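Local coordinates for methionine-binding protein (Coxiella burnetii, PDB 3TQW) that binds methionine and, as a periplasmic substrate-binding lipoprotein of the NlpA family, probably delivers it to an ABC transporter for uptake, at residues A[18-24]-A[219-225]; A[48-54]-A[201-205]. Residues are numbered along the deposited sequence.

Both contacts belong to the lobe built around the six-stranded mixed sheet of this two-lobed periplasmic-binding-protein fold, and their centres lie about 20 Å apart. Contact 1 joins helix 13-29 to the junction of helices 211-220 and 223-233; contact 2 joins the end of helix 44-49 and the turn after it to strand 198-204, an inner strand. Along the chain contact 2 is nested within the loop that contact 1 closes. The segments touch where Leu-220 CD1 lies 3.6 Å from Val-201 CG2. Both contacts thus join early and late parts of one lobe; the side chains of Met-18 and Ala-202, about 12 and 11 Å from bound methionine, do not line its pocket.

Contact 1 of 2, residues A[18-24]-A[219-225]; sequences MEVAKQV and ALHSPAV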
HETATM    1  N   MSE A  18       2.633  -9.478 -10.051  0.62 10.32           N
HETATM    2  CA  MSE A  18       4.036  -9.806 -10.280  0.62 11.49           C
HETATM    3  C   MSE A  18       4.191 -11.086 -11.105  0.62 12.55           C
HETATM    4  O   MSE A  18       5.161 -11.237 -11.846  0.62 12.48           O
HETATM    5  CB  MSE A  18       4.801  -9.921  -8.963  0.62 12.17           C
HETATM    6  CG  MSE A  18       6.289 -10.244  -9.143  0.62 13.04           C
HETATM    7 SE   MSE A  18       7.310  -8.857 -10.088  0.62 22.10          SE
HETATM    8  CE  MSE A  18       7.312  -7.494  -8.694  0.62 15.32           C
ATOM      9  N   GLU A  19       3.235 -12.002 -10.989  1.00 11.93           N
ATOM     10  CA  GLU A  19       3.287 -13.229 -11.785  1.00 14.00           C
ATOM     11  C   GLU A  19       3.206 -12.895 -13.273  1.00 13.77           C
ATOM     12  O   GLU A  19       3.869 -13.519 -14.096  1.00 13.18           O
ATOM     13  CB  GLU A  19       2.163 -14.199 -11.415  1.00 15.03           C
ATOM     14  CG  GLU A  19       2.353 -14.928 -10.094  1.00 18.80           C
ATOM     15  CD  GLU A  19       3.327 -16.097 -10.174  1.00 21.68           C
ATOM     16  OE1 GLU A  19       3.849 -16.392 -11.275  1.00 17.48           O
ATOM     17  OE2 GLU A  19       3.565 -16.721  -9.121  1.00 22.26           O
ATOM     18  N   VAL A  20       2.378 -11.917 -13.621  1.00 12.78           N
ATOM     19  CA  VAL A  20       2.267 -11.509 -15.009  1.00 13.03           C
ATOM     20  C   VAL A  20       3.553 -10.799 -15.432  1.00 15.17           C
ATOM     21  O   VAL A  20       4.065 -11.011 -16.531  1.00 14.67           O
ATOM     22  CB  VAL A  20       1.042 -10.602 -15.242  1.00 14.60           C
ATOM     23  CG1 VAL A  20       1.019 -10.105 -16.689  1.00 15.84           C
ATOM     24  CG2 VAL A  20      -0.240 -11.362 -14.920  1.00 15.35           C
ATOM     25  N   ALA A  21       4.086  -9.971 -14.545  1.00 11.46           N
ATOM     26  CA  ALA A  21       5.336  -9.276 -14.840  1.00 13.19           C
ATOM     27  C   ALA A  21       6.461 -10.283 -15.067  1.00 14.78           C
ATOM     28  O   ALA A  21       7.325 -10.086 -15.925  1.00 16.67           O
ATOM     29  CB  ALA A  21       5.689  -8.317 -13.718  1.00 13.75           C
ATOM     30  N   LYS A  22       6.437 -11.372 -14.304  1.00 13.66           N
ATOM     31  CA  LYS A  22       7.445 -12.425 -14.424  1.00 10.76           C
ATOM     32  C   LYS A  22       7.394 -13.104 -15.789  1.00 11.11           C
ATOM     33  O   LYS A  22       8.433 -13.449 -16.367  1.00 12.14           O
ATOM     34  CB  LYS A  22       7.266 -13.451 -13.293  1.00 11.65           C
ATOM     35  CG  LYS A  22       7.857 -14.838 -13.554  1.00 13.68           C
ATOM     36  CD  LYS A  22       7.464 -15.786 -12.411  1.00 16.63           C
ATOM     37  CE  LYS A  22       7.784 -17.238 -12.730  1.00 19.08           C
ATOM     38  NZ  LYS A  22       9.241 -17.515 -12.658  1.00 20.82           N
ATOM     39  N   GLN A  23       6.185 -13.300 -16.306  1.00 14.12           N
ATOM     40  CA  GLN A  23       6.012 -13.887 -17.622  1.00 15.85           C
ATOM     41  C   GLN A  23       6.551 -12.953 -18.694  1.00 14.71           C
ATOM     42  O   GLN A  23       7.232 -13.387 -19.623  1.00 13.22           O
ATOM     43  CB  GLN A  23       4.536 -14.169 -17.895  1.00 18.97           C
ATOM     44  CG  GLN A  23       3.922 -15.230 -17.007  1.00 25.45           C
ATOM     45  CD  GLN A  23       2.404 -15.147 -17.001  1.00 33.06           C
ATOM     46  OE1 GLN A  23       1.764 -15.290 -15.953  1.00 34.56           O
ATOM     47  NE2 GLN A  23       1.823 -14.896 -18.170  1.00 30.10           N
ATOM     48  N   VAL A  24       6.216 -11.673 -18.576  1.00 12.61           N
ATOM     49  CA  VAL A  24       6.720 -10.665 -19.501  1.00 12.67           C
ATOM     50  C   VAL A  24       8.247 -10.631 -19.448  1.00 16.84           C
ATOM     51  O   VAL A  24       8.910 -10.570 -20.480  1.00 16.01           O
ATOM     52  CB  VAL A  24       6.156  -9.270 -19.165  1.00 13.32           C
ATOM     53  CG1 VAL A  24       6.914  -8.170 -19.929  1.00 15.47           C
ATOM     54  CG2 VAL A  24       4.664  -9.222 -19.482  1.00 14.59           C
ATOM     55  N   ALA A 219       9.224  -4.116 -17.225  1.00 16.30           N
ATOM     56  CA  ALA A 219       8.205  -5.160 -17.381  1.00 16.11           C
ATOM     57  C   ALA A 219       6.911  -4.809 -16.645  1.00 16.75           C
ATOM     58  O   ALA A 219       5.812  -5.079 -17.139  1.00 17.32           O
ATOM     59  CB  ALA A 219       8.736  -6.500 -16.896  1.00 16.47           C
ATOM     60  N   LEU A 220       7.050  -4.227 -15.456  1.00 14.20           N
ATOM     61  CA  LEU A 220       5.898  -3.811 -14.658  1.00 15.99           C
ATOM     62  C   LEU A 220       5.115  -2.658 -15.296  1.00 18.47           C
ATOM     63  O   LEU A 220       3.990  -2.372 -14.890  1.00 18.14           O
ATOM     64  CB  LEU A 220       6.329  -3.444 -13.233  1.00 15.32           C
ATOM     65  CG  LEU A 220       6.643  -4.657 -12.356  1.00 17.47           C
ATOM     66  CD1 LEU A 220       7.513  -4.285 -11.148  1.00 18.63           C
ATOM     67  CD2 LEU A 220       5.346  -5.327 -11.923  1.00 16.26           C
ATOM     68  N   HIS A 221       5.706  -2.016 -16.301  1.00 18.09           N
ATOM     69  CA  HIS A 221       5.014  -0.991 -17.084  1.00 21.53           C
ATOM     70  C   HIS A 221       4.557  -1.501 -18.447  1.00 20.85           C
ATOM     71  O   HIS A 221       4.076  -0.726 -19.272  1.00 17.69           O
ATOM     72  CB  HIS A 221       5.921   0.223 -17.293  1.00 28.77           C
ATOM     73  CG  HIS A 221       6.256   0.951 -16.031  1.00 36.13           C
ATOM     74  ND1 HIS A 221       7.541   1.337 -15.713  1.00 42.10           N
ATOM     75  CD2 HIS A 221       5.471   1.373 -15.012  1.00 39.13           C
ATOM     76  CE1 HIS A 221       7.533   1.959 -14.548  1.00 45.70           C
ATOM     77  NE2 HIS A 221       6.290   1.995 -14.102  1.00 43.85           N
ATOM     78  N   SER A 222       4.719  -2.796 -18.696  1.00 18.58           N
ATOM     79  CA  SER A 222       4.349  -3.360 -19.992  1.00 19.58           C
ATOM     80  C   SER A 222       2.838  -3.330 -20.213  1.00 22.70           C
ATOM     81  O   SER A 222       2.064  -3.298 -19.255  1.00 19.34           O
ATOM     82  CB  SER A 222       4.841  -4.798 -20.106  1.00 17.52           C
ATOM     83  OG  SER A 222       4.151  -5.630 -19.188  1.00 18.59           O
ATOM     84  N   PRO A 223       2.413  -3.344 -21.485  1.00 23.57           N
ATOM     85  CA  PRO A 223       0.983  -3.442 -21.791  1.00 23.87           C
ATOM     86  C   PRO A 223       0.325  -4.620 -21.073  1.00 20.30           C
ATOM     87  O   PRO A 223      -0.755  -4.459 -20.509  1.00 20.31           O
ATOM     88  CB  PRO A 223       0.970  -3.665 -23.307  1.00 25.35           C
ATOM     89  CG  PRO A 223       2.198  -2.969 -23.783  1.00 26.34           C
ATOM     90  CD  PRO A 223       3.229  -3.180 -22.701  1.00 25.61           C
ATOM     91  N   ALA A 224       0.966  -5.785 -21.081  1.00 20.13           N
ATOM     92  CA  ALA A 224       0.378  -6.968 -20.450  1.00 18.49           C
ATOM     93  C   ALA A 224       0.169  -6.793 -18.939  1.00 18.53           C
ATOM     94  O   ALA A 224      -0.846  -7.233 -18.385  1.00 18.37           O
ATOM     95  CB  ALA A 224       1.216  -8.208 -20.738  1.00 19.57           C
ATOM     96  N   VAL A 225       1.128  -6.169 -18.266  1.00 17.16           N
ATOM     97  CA  VAL A 225       0.986  -5.934 -16.832  1.00 17.13           C
ATOM     98  C   VAL A 225      -0.090  -4.884 -16.554  1.00 18.10           C
ATOM     99  O   VAL A 225      -0.861  -5.015 -15.602  1.00 17.48           O
ATOM    100  CB  VAL A 225       2.321  -5.547 -16.159  1.00 15.68           C
ATOM    101  CG1 VAL A 225       2.084  -5.091 -14.726  1.00 17.46           C
ATOM    102  CG2 VAL A 225       3.269  -6.733 -16.161  1.00 15.08           C
TER
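Val-24 spreads its two methyl groups over the kink between two late helices: CG1 lies 3.9 Å from Ala-219 CB, while CG2 reaches Ala-224 CB at 3.8 Å and Ser-222 OG at 3.6 Å. This is helix-on-helix packing within one lobe of the periplasmic-binding-protein fold, where helix 13-29 meets the junction of helices 211-220 and 223-233. One turn earlier, Ala-21 marks the closest backbone approach, its CA 5.5 Å from the CA of Leu-220. Its short side chain leaves room for two larger ones, with Ala-21 CB 3.5 Å from Leu-220 CD2 and 3.8 Å from Val-225 CG2. Val-20 widens the apolar patch, its CG1 lying 4.1 Å from Val-225 CG2. Met-18, a selenomethionine, points its CA-to-CB bond away, yet its t, p, p conformation brings CE back to 4.0 Å from Leu-220 CD1. Both Met-18 and Leu-220 also touch Met-57 of strand 55-60, which extends this packing to the sheet.

No hydrogen bond crosses the interface, and the 352 Å² buried between the segments is held mainly by apolar side-chain contacts. Ser-222, the N-cap of helix 223-233, ties the two helix ends together locally. With chi1 in p, its OG donates to Ala-219 O at 2.7 Å and accepts the capping bond from Val-225 N at 3.2 Å.

Contact 2 of 2, residues A[48-54]-A[201-205]; sequences LADGSVD and VAVRE
A Schellman motif ends helix 44-49: Gly-51 takes positive phi (93°/1°), where a CB would be jammed against the preceding carbonyl O. Asp-50, chi1 p, forms an Asx turn, its OD1 accepting from both Ser-52 N and Ser-52 OG at 2.9 Å. Val-53 is then extended (-130°/165°), leading into strand 55-60 of the lobe's mixed sheet.

The end of strand 198-204, antiparallel to strand 55-60, passes the helix end and turn; the nearest CA pairs are Ala-49–Arg-204 (6.6 Å) and Asp-54–Val-203 (6.3 Å). Arg-204, chi m, t, m with chi4 -83°, folds its guanidinium into the turn. NH1 donates to Leu-48 O at 2.9 Å (160°) and Val-53 O at 2.8 Å (146°). Arg-204 NH2 forms a salt bridge with Asp-54 OD1 (chi1 m, chi2 -51°) at 3.4 Å, in which the hydrogen bond is weak; NH2 also forms a salt bridge with Asp-207 OD2. Asp-54 OD2 bonds to Arg-6 N. Leu-48, chi t, p, sets CD2 4.1 Å from Ala-202 CB, 3.5 Å from Ala-202 O and 3.7 Å from Val-203 CA. A water accepts from Arg-204 N at 2.9 Å and donates to Asp-54 O at 2.7 Å.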
ATOM      1  N   LEU A  48      15.553  -7.888   1.563  1.00 14.57           N
ATOM      2  CA  LEU A  48      16.369  -7.199   0.568  1.00 14.79           C
ATOM      3  C   LEU A  48      17.725  -6.818   1.167  1.00 15.39           C
ATOM      4  O   LEU A  48      18.773  -7.016   0.548  1.00 15.19           O
ATOM      5  CB  LEU A  48      15.640  -5.942   0.073  1.00 17.28           C
ATOM      6  CG  LEU A  48      16.326  -5.056  -0.964  1.00 15.44           C
ATOM      7  CD1 LEU A  48      16.621  -5.818  -2.261  1.00 14.03           C
ATOM      8  CD2 LEU A  48      15.446  -3.840  -1.240  1.00 14.56           C
ATOM      9  N   ALA A  49      17.703  -6.284   2.382  1.00 15.08           N
ATOM     10  CA  ALA A  49      18.929  -5.878   3.056  1.00 17.98           C
ATOM     11  C   ALA A  49      19.869  -7.056   3.320  1.00 22.63           C
ATOM     12  O   ALA A  49      21.095  -6.913   3.210  1.00 19.30           O
ATOM     13  CB  ALA A  49      18.611  -5.143   4.356  1.00 19.33           C
ATOM     14  N   ASP A  50      19.304  -8.211   3.671  1.00 19.78           N
ATOM     15  CA  ASP A  50      20.134  -9.367   4.017  1.00 21.22           C
ATOM     16  C   ASP A  50      20.496 -10.265   2.827  1.00 21.11           C
ATOM     17  O   ASP A  50      21.220 -11.250   2.988  1.00 20.48           O
ATOM     18  CB  ASP A  50      19.549 -10.175   5.197  1.00 18.49           C
ATOM     19  CG  ASP A  50      18.308 -10.993   4.825  1.00 19.32           C
ATOM     20  OD1 ASP A  50      18.122 -11.341   3.642  1.00 18.72           O
ATOM     21  OD2 ASP A  50      17.516 -11.304   5.744  1.00 19.46           O
ATOM     22  N   GLY A  51      19.999  -9.921   1.641  1.00 16.44           N
ATOM     23  CA  GLY A  51      20.377 -10.620   0.422  1.00 17.79           C
ATOM     24  C   GLY A  51      19.458 -11.763   0.027  1.00 19.99           C
ATOM     25  O   GLY A  51      19.693 -12.427  -0.986  1.00 18.96           O
ATOM     26  N   SER A  52      18.410 -11.987   0.818  1.00 18.00           N
ATOM     27  CA  SER A  52      17.423 -13.040   0.544  1.00 19.42           C
ATOM     28  C   SER A  52      16.650 -12.817  -0.758  1.00 18.79           C
ATOM     29  O   SER A  52      16.259 -13.773  -1.432  1.00 19.45           O
ATOM     30  CB  SER A  52      16.431 -13.164   1.705  1.00 17.66           C
ATOM     31  OG  SER A  52      17.014 -13.861   2.783  1.00 27.62           O
ATOM     32  N   VAL A  53      16.405 -11.553  -1.087  1.00 16.64           N
ATOM     33  CA  VAL A  53      15.846 -11.188  -2.385  1.00 16.69           C
ATOM     34  C   VAL A  53      16.718 -10.086  -2.986  1.00 17.66           C
ATOM     35  O   VAL A  53      17.525  -9.477  -2.281  1.00 14.15           O
ATOM     36  CB  VAL A  53      14.384 -10.687  -2.281  1.00 16.51           C
ATOM     37  CG1 VAL A  53      13.477 -11.771  -1.690  1.00 16.57           C
ATOM     38  CG2 VAL A  53      14.318  -9.413  -1.443  1.00 15.16           C
ATOM     39  N   ASP A  54      16.559  -9.840  -4.283  1.00 17.18           N
ATOM     40  CA  ASP A  54      17.369  -8.848  -4.990  1.00 18.40           C
ATOM     41  C   ASP A  54      16.591  -7.562  -5.247  1.00 16.77           C
ATOM     42  O   ASP A  54      17.165  -6.526  -5.582  1.00 17.64           O
ATOM     43  CB  ASP A  54      17.850  -9.428  -6.320  1.00 18.47           C
ATOM     44  CG  ASP A  54      18.641 -10.704  -6.134  1.00 23.60           C
ATOM     45  OD1 ASP A  54      19.583 -10.690  -5.314  1.00 22.99           O
ATOM     46  OD2 ASP A  54      18.304 -11.722  -6.785  1.00 21.44           O
ATOM     47  N   VAL A 201       9.614  -0.177  -6.897  1.00 16.92           N
ATOM     48  CA  VAL A 201      10.535  -1.287  -6.845  1.00 15.26           C
ATOM     49  C   VAL A 201      11.768  -0.812  -6.097  1.00 16.34           C
ATOM     50  O   VAL A 201      12.399   0.168  -6.487  1.00 13.87           O
ATOM     51  CB  VAL A 201      10.923  -1.769  -8.250  1.00 15.41           C
ATOM     52  CG1 VAL A 201      12.016  -2.816  -8.160  1.00 14.08           C
ATOM     53  CG2 VAL A 201       9.693  -2.335  -8.975  1.00 13.39           C
ATOM     54  N   ALA A 202      12.089  -1.496  -5.006  1.00 17.13           N
ATOM     55  CA  ALA A 202      13.236  -1.130  -4.193  1.00 17.75           C
ATOM     56  C   ALA A 202      14.345  -2.163  -4.353  1.00 15.39           C
ATOM     57  O   ALA A 202      14.079  -3.364  -4.480  1.00 13.50           O
ATOM     58  CB  ALA A 202      12.824  -0.998  -2.722  1.00 11.78           C
ATOM     59  N   VAL A 203      15.585  -1.687  -4.365  1.00 13.61           N
ATOM     60  CA  VAL A 203      16.749  -2.559  -4.464  1.00 12.85           C
ATOM     61  C   VAL A 203      17.827  -2.064  -3.503  1.00 16.61           C
ATOM     62  O   VAL A 203      17.729  -0.959  -2.964  1.00 13.97           O
ATOM     63  CB  VAL A 203      17.335  -2.564  -5.893  1.00 14.50           C
ATOM     64  CG1 VAL A 203      16.271  -2.978  -6.910  1.00 12.35           C
ATOM     65  CG2 VAL A 203      17.899  -1.188  -6.237  1.00 16.43           C
ATOM     66  N   ARG A 204      18.854  -2.878  -3.283  1.00 16.34           N
ATOM     67  CA  ARG A 204      19.983  -2.433  -2.478  1.00 18.32           C
ATOM     68  C   ARG A 204      20.700  -1.279  -3.173  1.00 18.85           C
ATOM     69  O   ARG A 204      20.832  -1.256  -4.398  1.00 18.09           O
ATOM     70  CB  ARG A 204      20.949  -3.587  -2.196  1.00 17.25           C
ATOM     71  CG  ARG A 204      20.387  -4.648  -1.258  1.00 15.56           C
ATOM     72  CD  ARG A 204      21.406  -5.756  -0.994  1.00 18.27           C
ATOM     73  NE  ARG A 204      21.692  -6.539  -2.193  1.00 19.95           N
ATOM     74  CZ  ARG A 204      20.940  -7.549  -2.625  1.00 20.07           C
ATOM     75  NH1 ARG A 204      19.854  -7.902  -1.956  1.00 14.74           N
ATOM     76  NH2 ARG A 204      21.277  -8.208  -3.728  1.00 24.46           N
ATOM     77  N   GLU A 205      21.149  -0.317  -2.376  1.00 20.19           N
ATOM     78  CA  GLU A 205      21.872   0.844  -2.883  1.00 22.88           C
ATOM     79  C   GLU A 205      22.955   0.468  -3.895  1.00 20.33           C
ATOM     80  O   GLU A 205      23.080   1.098  -4.942  1.00 20.49           O
ATOM     81  CB  GLU A 205      22.487   1.620  -1.715  1.00 27.89           C
ATOM     82  CG  GLU A 205      23.645   2.526  -2.103  1.00 40.83           C
ATOM     83  CD  GLU A 205      23.218   3.671  -2.995  1.00 49.22           C
ATOM     84  OE1 GLU A 205      22.006   3.968  -3.042  1.00 51.53           O
ATOM     85  OE2 GLU A 205      24.097   4.273  -3.649  1.00 54.33           O
TER
HETATM   86  O   HOH W   1      19.426  -5.356  -4.639  0.82 11.73           O